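Local coordinates for protein intermedilysin (Streptococcus intermedius, PDB 5IMW) that probably kills host cells by binding cholesterol-containing membranes, changing shape and assembling into an oligomeric transmembrane pore, at residues A[360-371]-A[407-418]; A[29-37]-A[46-54]. All coordinates share one frame; numbering follows the deposited sequence.

Interaction 1 of 2, residues A[360-371]-A[407-418]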
loop_
_atom_site.group_PDB
_atom_site.type_symbol
_atom_site.label_atom_id
_atom_site.label_comp_id
_atom_site.label_asym_id
_atom_site.label_seq_id
_atom_site.Cartn_x
_atom_site.Cartn_y
_atom_site.Cartn_z
ATOM N N TYR A 360 26.053 2.071 -3.050
ATOM C CA TYR A 360 26.751 2.738 -4.142
ATOM C C TYR A 360 27.911 1.853 -4.572
ATOM O O TYR A 360 28.815 1.578 -3.774
ATOM C CB TYR A 360 27.253 4.120 -3.720
ATOM C CG TYR A 360 26.153 5.108 -3.386
ATOM C CD1 TYR A 360 25.568 5.886 -4.378
ATOM C CD2 TYR A 360 25.704 5.267 -2.080
ATOM C CE1 TYR A 360 24.565 6.792 -4.080
ATOM C CE2 TYR A 360 24.700 6.172 -1.773
ATOM C CZ TYR A 360 24.136 6.931 -2.778
ATOM O OH TYR A 360 23.138 7.833 -2.489
ATOM N N LYS A 361 27.886 1.410 -5.825
ATOM C CA LYS A 361 28.922 0.525 -6.332
ATOM C C LYS A 361 30.199 1.319 -6.596
ATOM O O LYS A 361 30.227 2.549 -6.520
ATOM C CB LYS A 361 28.460 -0.176 -7.614
ATOM C CG LYS A 361 26.965 -0.479 -7.703
ATOM C CD LYS A 361 26.489 -1.435 -6.616
ATOM C CE LYS A 361 25.094 -1.078 -6.118
ATOM N NZ LYS A 361 24.138 -0.771 -7.221
ATOM N N ASP A 362 31.274 0.599 -6.898
ATOM C CA ASP A 362 32.506 1.242 -7.331
ATOM C C ASP A 362 32.379 1.659 -8.790
ATOM O O ASP A 362 31.755 0.965 -9.599
ATOM C CB ASP A 362 33.699 0.303 -7.146
ATOM C CG ASP A 362 34.052 0.090 -5.684
ATOM O OD1 ASP A 362 33.240 0.467 -4.812
ATOM O OD2 ASP A 362 35.138 -0.461 -5.403
ATOM N N GLY A 363 32.967 2.809 -9.124
ATOM C CA GLY A 363 32.860 3.383 -10.445
ATOM C C GLY A 363 34.216 3.594 -11.098
ATOM O O GLY A 363 35.272 3.358 -10.505
ATOM N N ALA A 364 34.158 4.050 -12.346
ATOM C CA ALA A 364 35.361 4.330 -13.115
ATOM C C ALA A 364 35.002 5.283 -14.243
ATOM O O ALA A 364 33.946 5.144 -14.866
ATOM C CB ALA A 364 35.980 3.044 -13.676
ATOM N N LEU A 365 35.880 6.248 -14.497
ATOM C CA LEU A 365 35.698 7.210 -15.577
ATOM C C LEU A 365 36.952 7.213 -16.434
ATOM O O LEU A 365 38.047 7.490 -15.935
ATOM C CB LEU A 365 35.414 8.611 -15.029
ATOM C CG LEU A 365 35.646 9.777 -15.993
ATOM C CD1 LEU A 365 34.870 9.591 -17.287
ATOM C CD2 LEU A 365 35.262 11.095 -15.334
ATOM N N THR A 366 36.787 6.902 -17.715
ATOM C CA THR A 366 37.879 6.862 -18.673
ATOM C C THR A 366 37.812 8.100 -19.558
ATOM O O THR A 366 36.759 8.401 -20.131
ATOM C CB THR A 366 37.802 5.585 -19.518
ATOM O OG1 THR A 366 38.313 4.477 -18.764
ATOM C CG2 THR A 366 38.591 5.721 -20.813
ATOM N N LEU A 367 38.930 8.812 -19.663
ATOM C CA LEU A 367 39.044 9.973 -20.534
ATOM C C LEU A 367 39.903 9.604 -21.735
ATOM O O LEU A 367 40.995 9.052 -21.573
ATOM C CB LEU A 367 39.661 11.165 -19.799
ATOM C CG LEU A 367 39.362 11.300 -18.305
ATOM C CD1 LEU A 367 40.011 12.561 -17.745
ATOM C CD2 LEU A 367 37.864 11.326 -18.044
ATOM N N ASN A 368 39.407 9.902 -22.933
ATOM C CA ASN A 368 40.118 9.611 -24.169
ATOM C C ASN A 368 40.176 10.863 -25.028
ATOM O O ASN A 368 39.227 11.651 -25.059
ATOM C CB ASN A 368 39.442 8.475 -24.952
ATOM C CG ASN A 368 39.418 7.165 -24.187
ATOM O OD1 ASN A 368 39.872 7.090 -23.046
ATOM N ND2 ASN A 368 38.883 6.125 -24.813
ATOM N N HIS A 369 41.299 11.048 -25.722
ATOM C CA HIS A 369 41.473 12.174 -26.632
ATOM C C HIS A 369 42.185 11.678 -27.879
ATOM O O HIS A 369 43.342 11.254 -27.804
ATOM C CB HIS A 369 42.270 13.306 -25.974
ATOM C CG HIS A 369 42.487 14.491 -26.863
ATOM N ND1 HIS A 369 41.873 14.628 -28.089
ATOM C CD2 HIS A 369 43.254 15.596 -26.702
ATOM C CE1 HIS A 369 42.252 15.766 -28.645
ATOM N NE2 HIS A 369 43.089 16.373 -27.822
ATOM N N ASP A 370 41.495 11.730 -29.020
ATOM C CA ASP A 370 42.055 11.305 -30.301
ATOM C C ASP A 370 41.841 12.405 -31.340
ATOM O O ASP A 370 41.155 12.236 -32.348
ATOM C CB ASP A 370 41.444 9.981 -30.754
ATOM C CG ASP A 370 42.094 8.785 -30.087
ATOM O OD1 ASP A 370 43.334 8.791 -29.932
ATOM O OD2 ASP A 370 41.366 7.841 -29.714
ATOM N N GLY A 371 42.449 13.560 -31.077
ATOM C CA GLY A 371 42.437 14.655 -32.021
ATOM C C GLY A 371 43.806 15.301 -32.084
ATOM O O GLY A 371 44.622 15.176 -31.169
ATOM N N GLY A 407 47.754 15.204 -25.584
ATOM C CA GLY A 407 48.130 15.018 -26.972
ATOM C C GLY A 407 47.226 14.115 -27.790
ATOM O O GLY A 407 46.015 14.048 -27.561
ATOM N N ALA A 408 47.823 13.404 -28.752
ATOM C CA ALA A 408 47.053 12.696 -29.770
ATOM C C ALA A 408 46.426 11.416 -29.230
ATOM O O ALA A 408 45.221 11.195 -29.389
ATOM C CB ALA A 408 47.947 12.384 -30.972
ATOM N N HIS A 409 47.224 10.550 -28.614
ATOM C CA HIS A 409 46.753 9.256 -28.124
ATOM C C HIS A 409 46.814 9.241 -26.599
ATOM O O HIS A 409 47.638 8.557 -25.990
ATOM C CB HIS A 409 47.591 8.122 -28.734
ATOM C CG HIS A 409 47.487 8.029 -30.225
ATOM N ND1 HIS A 409 46.583 8.771 -30.956
ATOM C CD2 HIS A 409 48.172 7.282 -31.124
ATOM C CE1 HIS A 409 46.716 8.486 -32.239
ATOM N NE2 HIS A 409 47.674 7.585 -32.368
ATOM N N TYR A 410 45.919 10.006 -25.980
ATOM C CA TYR A 410 45.863 10.129 -24.530
ATOM C C TYR A 410 44.671 9.352 -23.990
ATOM O O TYR A 410 43.537 9.549 -24.440
ATOM C CB TYR A 410 45.771 11.595 -24.103
ATOM C CG TYR A 410 45.746 11.775 -22.602
ATOM C CD1 TYR A 410 46.872 11.512 -21.833
ATOM C CD2 TYR A 410 44.596 12.204 -21.951
ATOM C CE1 TYR A 410 46.855 11.671 -20.461
ATOM C CE2 TYR A 410 44.571 12.366 -20.578
ATOM C CZ TYR A 410 45.703 12.097 -19.839
ATOM O OH TYR A 410 45.688 12.256 -18.474
ATOM N N SER A 411 44.932 8.474 -23.022
ATOM C CA SER A 411 43.880 7.698 -22.380
ATOM C C SER A 411 44.286 7.390 -20.949
ATOM O O SER A 411 45.354 6.818 -20.714
ATOM C CB SER A 411 43.606 6.397 -23.139
ATOM O OG SER A 411 42.685 5.584 -22.432
ATOM N N THR A 412 43.428 7.762 -20.002
ATOM C CA THR A 412 43.684 7.538 -18.587
ATOM C C THR A 412 42.374 7.202 -17.889
ATOM O O THR A 412 41.309 7.708 -18.255
ATOM C CB THR A 412 44.335 8.761 -17.932
ATOM O OG1 THR A 412 44.421 8.560 -16.516
ATOM C CG2 THR A 412 43.529 10.014 -18.222
ATOM N N THR A 413 42.466 6.347 -16.874
ATOM C CA THR A 413 41.301 5.820 -16.173
ATOM C C THR A 413 41.322 6.277 -14.721
ATOM O O THR A 413 42.321 6.091 -14.018
ATOM C CB THR A 413 41.262 4.286 -16.263
ATOM O OG1 THR A 413 40.249 3.890 -17.195
ATOM C CG2 THR A 413 40.978 3.630 -14.906
ATOM N N LEU A 414 40.216 6.864 -14.280
ATOM C CA LEU A 414 40.022 7.264 -12.895
ATOM C C LEU A 414 39.061 6.283 -12.243
ATOM O O LEU A 414 37.970 6.043 -12.767
ATOM C CB LEU A 414 39.464 8.684 -12.807
ATOM C CG LEU A 414 40.206 9.733 -13.632
ATOM C CD1 LEU A 414 39.239 10.572 -14.451
ATOM C CD2 LEU A 414 41.035 10.610 -12.727
ATOM N N ARG A 415 39.464 5.717 -11.109
ATOM C CA ARG A 415 38.685 4.682 -10.435
ATOM C C ARG A 415 38.196 5.239 -9.100
ATOM O O ARG A 415 38.952 5.308 -8.127
ATOM C CB ARG A 415 39.513 3.412 -10.255
ATOM C CG ARG A 415 40.086 2.866 -11.564
ATOM C CD ARG A 415 40.041 1.342 -11.630
ATOM N NE ARG A 415 41.318 0.769 -12.048
ATOM C CZ ARG A 415 41.567 -0.536 -12.107
ATOM N NH1 ARG A 415 40.625 -1.411 -11.776
ATOM N NH2 ARG A 415 42.758 -0.965 -12.496
ATOM N N PHE A 416 36.925 5.634 -9.063
ATOM C CA PHE A 416 36.306 6.161 -7.857
ATOM C C PHE A 416 35.659 5.038 -7.055
ATOM O O PHE A 416 35.171 4.051 -7.611
ATOM C CB PHE A 416 35.240 7.204 -8.202
ATOM C CG PHE A 416 35.723 8.304 -9.103
ATOM C CD1 PHE A 416 36.606 9.265 -8.642
ATOM C CD2 PHE A 416 35.270 8.389 -10.408
ATOM C CE1 PHE A 416 37.041 10.280 -9.473
ATOM C CE2 PHE A 416 35.699 9.402 -11.243
ATOM C CZ PHE A 416 36.586 10.349 -10.775
ATOM N N LYS A 417 35.654 5.204 -5.736
ATOM C CA LYS A 417 34.935 4.300 -4.856
ATOM C C LYS A 417 33.520 4.835 -4.622
ATOM O O LYS A 417 33.122 5.869 -5.164
ATOM C CB LYS A 417 35.707 4.109 -3.551
ATOM C CG LYS A 417 36.383 2.751 -3.439
ATOM C CD LYS A 417 37.323 2.683 -2.244
ATOM C CE LYS A 417 37.919 1.293 -2.077
ATOM N NZ LYS A 417 38.442 1.067 -0.701
ATOM N N GLY A 418 32.743 4.120 -3.804
ATOM C CA GLY A 418 31.327 4.423 -3.662
ATOM C C GLY A 418 31.023 5.697 -2.899
ATOM O O GLY A 418 29.894 6.195 -2.976
#
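The C-terminal beta-sandwich domain of this cholesterol-dependent cytolysin has strand 410-414 as the outer member of one sheet, and it pairs antiparallel with strand 365-369; the two axes approach to 4.7 Å. Leu365 and Leu414 form a hydrogen-bonded pair, Leu365 N donating to Leu414 O at 2.7 Å and Leu414 N donating back to Leu365 O. The same reciprocal pattern joins Leu367 to Thr412 and, with a weak return bond from Tyr410 N, His369 to Tyr410. Gly363 N also bonds to Phe416 O at 2.9 Å.

The side chains sort onto two faces. On one, Leu365 and Leu414 lie side by side and point the same way, CG of Leu365 4.0 Å from CD1 of Leu414. That CD1 also receives Leu367, whose CD2 crosses over at 3.9 Å, so a single methyl of Leu414 serves both leucines. Phe416 turns its ring edge to Leu365, CE2 lying 3.9 Å from Leu365 CB, while Trp381 meets the same ring edge-to-face. With CG anti to the backbone N (chi1 180°), the His369 ring takes Gly407 O over one face, 3.3 Å from CD2, and NE2 bonds to Phe373 O.

The other face is polar. Thr366 OG1 donates to Thr413 OG1 across a non-hydrogen-bonded pair, 2.6 Å apart.

Asp362 and His409, each seen as a zinc ligand in a structure of this protein though no zinc is bound here, lie near the two ends of the contact. Chemically the pairing is two-sided: mainly leucine and aromatic side chains, with Thr412 among them, face the second sheet, Trp399 of strand 392-406 packing on Leu367 and Leu414, whereas Thr366, Asn368, Ser411 and Thr413 occupy the reverse side, where the threonine bond adds a side-chain tie to those of the backbone.

Interaction 2 of 2, residues A[29-37]-A[46-54]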
loop_
_atom_site.group_PDB
_atom_site.type_symbol
_atom_site.label_atom_id
_atom_site.label_comp_id
_atom_site.label_asym_id
_atom_site.label_seq_id
_atom_site.Cartn_x
_atom_site.Cartn_y
_atom_site.Cartn_z
ATOM N N LYS A 29 2.647 11.414 16.115
ATOM C CA LYS A 29 3.275 12.454 15.313
ATOM C C LYS A 29 4.672 12.695 15.869
ATOM O O LYS A 29 4.820 13.073 17.036
ATOM C CB LYS A 29 2.454 13.743 15.332
ATOM C CG LYS A 29 1.176 13.674 14.511
ATOM C CD LYS A 29 1.054 14.804 13.486
ATOM C CE LYS A 29 0.017 15.837 13.897
ATOM N NZ LYS A 29 -0.367 16.707 12.753
ATOM N N LEU A 30 5.686 12.469 15.041
ATOM C CA LEU A 30 7.076 12.579 15.459
ATOM C C LEU A 30 7.722 13.807 14.833
ATOM O O LEU A 30 7.303 14.277 13.772
ATOM C CB LEU A 30 7.867 11.327 15.066
ATOM C CG LEU A 30 7.171 9.976 15.248
ATOM C CD1 LEU A 30 8.149 8.845 14.964
ATOM C CD2 LEU A 30 6.580 9.828 16.640
ATOM N N LYS A 31 8.745 14.329 15.502
ATOM C CA LYS A 31 9.535 15.401 14.920
ATOM C C LYS A 31 10.497 14.822 13.890
ATOM O O LYS A 31 10.952 13.681 14.010
ATOM C CB LYS A 31 10.319 16.161 15.995
ATOM C CG LYS A 31 10.039 17.667 16.077
ATOM C CD LYS A 31 10.137 18.388 14.727
ATOM C CE LYS A 31 9.298 19.652 14.700
ATOM N NZ LYS A 31 8.948 20.060 13.311
ATOM N N ASN A 32 10.795 15.620 12.866
ATOM C CA ASN A 32 11.694 15.176 11.809
ATOM C C ASN A 32 12.965 14.593 12.413
ATOM O O ASN A 32 13.488 15.101 13.408
ATOM C CB ASN A 32 12.029 16.344 10.880
ATOM C CG ASN A 32 10.793 16.982 10.281
ATOM O OD1 ASN A 32 9.704 16.903 10.849
ATOM N ND2 ASN A 32 10.953 17.613 9.127
ATOM N N HIS A 33 13.451 13.496 11.811
ATOM C CA HIS A 33 14.624 12.785 12.308
ATOM C C HIS A 33 15.407 12.242 11.112
ATOM O O HIS A 33 15.472 11.040 10.863
ATOM C CB HIS A 33 14.233 11.660 13.268
ATOM C CG HIS A 33 15.401 10.915 13.837
ATOM N ND1 HIS A 33 16.097 9.964 13.122
ATOM C CD2 HIS A 33 15.992 10.977 15.054
ATOM C CE1 HIS A 33 17.069 9.475 13.873
ATOM N NE2 HIS A 33 17.025 10.073 15.050
ATOM N N SER A 34 16.007 13.150 10.348
ATOM C CA SER A 34 16.904 12.752 9.272
ATOM C C SER A 34 18.227 12.277 9.858
ATOM O O SER A 34 18.889 13.012 10.597
ATOM C CB SER A 34 17.128 13.914 8.310
ATOM O OG SER A 34 15.953 14.183 7.566
ATOM N N SER A 35 18.610 11.049 9.522
ATOM C CA SER A 35 19.810 10.438 10.069
ATOM C C SER A 35 20.415 9.520 9.016
ATOM O O SER A 35 19.755 9.142 8.043
ATOM C CB SER A 35 19.496 9.670 11.359
ATOM O OG SER A 35 20.620 8.935 11.808
ATOM N N ARG A 36 21.684 9.165 9.216
ATOM C CA ARG A 36 22.411 8.329 8.270
ATOM C C ARG A 36 23.330 7.381 9.030
ATOM O O ARG A 36 23.398 7.393 10.263
ATOM C CB ARG A 36 23.215 9.177 7.274
ATOM C CG ARG A 36 22.368 9.944 6.270
ATOM C CD ARG A 36 23.117 10.137 4.959
ATOM N NE ARG A 36 24.457 10.674 5.167
ATOM C CZ ARG A 36 25.391 10.750 4.223
ATOM N NH1 ARG A 36 25.141 10.319 2.992
ATOM N NH2 ARG A 36 26.583 11.256 4.511
ATOM N N GLU A 37 24.037 6.545 8.269
ATOM C CA GLU A 37 24.982 5.575 8.807
ATOM C C GLU A 37 25.647 4.864 7.637
ATOM O O GLU A 37 24.957 4.357 6.746
ATOM C CB GLU A 37 24.280 4.572 9.727
ATOM C CG GLU A 37 25.148 4.020 10.850
ATOM C CD GLU A 37 25.962 2.809 10.435
ATOM O OE1 GLU A 37 26.235 2.649 9.227
ATOM O OE2 GLU A 37 26.324 2.009 11.322
ATOM N N VAL A 46 27.599 1.591 1.076
ATOM C CA VAL A 46 26.166 1.488 1.307
ATOM C C VAL A 46 25.775 2.352 2.498
ATOM O O VAL A 46 26.513 2.478 3.481
ATOM C CB VAL A 46 25.737 0.017 1.506
ATOM C CG1 VAL A 46 26.749 -0.737 2.354
ATOM C CG2 VAL A 46 24.336 -0.085 2.115
ATOM N N VAL A 47 24.586 2.941 2.399
ATOM C CA VAL A 47 24.095 3.930 3.349
ATOM C C VAL A 47 22.829 3.388 3.998
ATOM O O VAL A 47 21.951 2.854 3.309
ATOM C CB VAL A 47 23.813 5.277 2.658
ATOM C CG1 VAL A 47 23.700 6.390 3.687
ATOM C CG2 VAL A 47 24.889 5.595 1.625
ATOM N N ILE A 48 22.736 3.527 5.320
ATOM C CA ILE A 48 21.540 3.154 6.071
ATOM C C ILE A 48 20.895 4.426 6.603
ATOM O O ILE A 48 21.242 4.904 7.689
ATOM C CB ILE A 48 21.874 2.178 7.215
ATOM C CG1 ILE A 48 22.432 0.869 6.645
ATOM C CG2 ILE A 48 20.635 1.910 8.071
ATOM C CD1 ILE A 48 22.912 -0.113 7.693
ATOM N N GLU A 49 19.949 4.979 5.848
ATOM C CA GLU A 49 19.352 6.273 6.153
ATOM C C GLU A 49 18.008 6.068 6.842
ATOM O O GLU A 49 17.123 5.399 6.299
ATOM C CB GLU A 49 19.189 7.098 4.874
ATOM C CG GLU A 49 18.449 8.419 5.058
ATOM C CD GLU A 49 18.565 9.332 3.848
ATOM O OE1 GLU A 49 19.522 9.167 3.062
ATOM O OE2 GLU A 49 17.697 10.215 3.683
ATOM N N LYS A 50 17.863 6.645 8.036
ATOM C CA LYS A 50 16.619 6.609 8.798
ATOM C C LYS A 50 15.990 7.995 8.773
ATOM O O LYS A 50 16.616 8.972 9.192
ATOM C CB LYS A 50 16.865 6.164 10.240
ATOM C CG LYS A 50 17.264 4.708 10.380
ATOM C CD LYS A 50 17.460 4.320 11.837
ATOM C CE LYS A 50 17.602 2.815 11.991
ATOM N NZ LYS A 50 18.124 2.431 13.330
ATOM N N LYS A 51 14.759 8.073 8.285
ATOM C CA LYS A 51 14.026 9.324 8.160
ATOM C C LYS A 51 12.699 9.234 8.910
ATOM O O LYS A 51 12.331 8.191 9.455
ATOM C CB LYS A 51 13.787 9.658 6.687
ATOM C CG LYS A 51 14.916 10.426 6.034
ATOM C CD LYS A 51 14.703 10.552 4.533
ATOM C CE LYS A 51 14.995 11.962 4.045
ATOM N NZ LYS A 51 15.226 12.015 2.570
ATOM N N LYS A 52 11.986 10.354 8.931
ATOM C CA LYS A 52 10.644 10.436 9.493
ATOM C C LYS A 52 9.665 10.601 8.340
ATOM O O LYS A 52 9.768 11.560 7.568
ATOM C CB LYS A 52 10.534 11.597 10.482
ATOM C CG LYS A 52 9.110 11.940 10.925
ATOM C CD LYS A 52 8.441 12.939 9.982
ATOM C CE LYS A 52 7.217 13.571 10.612
ATOM N NZ LYS A 52 6.347 14.218 9.590
ATOM N N GLN A 53 8.726 9.666 8.223
ATOM C CA GLN A 53 7.751 9.670 7.145
ATOM C C GLN A 53 6.347 9.630 7.726
ATOM O O GLN A 53 6.132 9.196 8.861
ATOM C CB GLN A 53 7.961 8.481 6.200
ATOM C CG GLN A 53 9.279 8.511 5.437
ATOM C CD GLN A 53 9.244 9.453 4.248
ATOM O OE1 GLN A 53 9.001 10.652 4.396
ATOM N NE2 GLN A 53 9.481 8.910 3.058
ATOM N N SER A 54 5.389 10.095 6.928
ATOM C CA SER A 54 3.984 10.098 7.300
ATOM C C SER A 54 3.175 9.375 6.230
ATOM O O SER A 54 3.487 9.460 5.038
ATOM C CB SER A 54 3.465 11.530 7.484
ATOM O OG SER A 54 3.365 12.209 6.245
#
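Lys52 reaches along the irregular segment 29-37 with the aliphatic part of its side chain, an example of a lysine that makes contact through carbon more than through charge. Its CB points at the neighbouring segment and sits 3.7 Å from His33 N; CG then stands anti to the backbone N (chi1 169°), and a bend at chi2 of -88° turns the remainder along the segment until CE lies 3.2 Å from Leu30 O. The side chain of Asn32 slants across it. The amino group makes a long, weak ion pair with Asp351.

Toward the other end of the contact, Arg36 lies aslant over Val47, CD to CG1 4.0 Å. It also crosses Glu49, the guanidinium and carboxylate planes 74° apart, but the charged groups do not touch: Arg36 bridges instead to Glu392, seen as a zinc ligand in a structure of this protein. Glu49 has a weak salt bridge to Lys51, while its CG packs 3.3 Å from Ser35 O.

The backbones run nearly antiparallel, yet their bonding is uneven. Ile48 N gives a straight bond to Glu37 O at 2.8 Å, whereas the two bonds between Ser35 and Lys50 are bent.

Segment 29-37 runs, without regular strand structure, along one side of strand 44-59. On its other side this strand bonds to strand 346-361, where Val47 pairs with Thr358 and Lys51 with Glu354.

How the interactions relate
From the N terminus, the chain leaves strand 24-26, passes through 29-37 and turns back into strand 44-59; interaction 2 closes this short loop, with eight residues between its segments. The chain then builds most of the molecule before strand 346-361 returns beside strand 44-59 and runs on through residues 360-365 into the beta sandwich. There interaction 1 closes a second loop, whose 35 intervening residues include strands 375-386 and 392-406 of the facing sheet. The loops follow in series, neither nesting nor crossing. Although their centres are about 35 Å apart, they meet within the three-stranded sheet, where Tyr360 CE2 packs 3.5 Å from Val47 CG2 on the neighbouring strand.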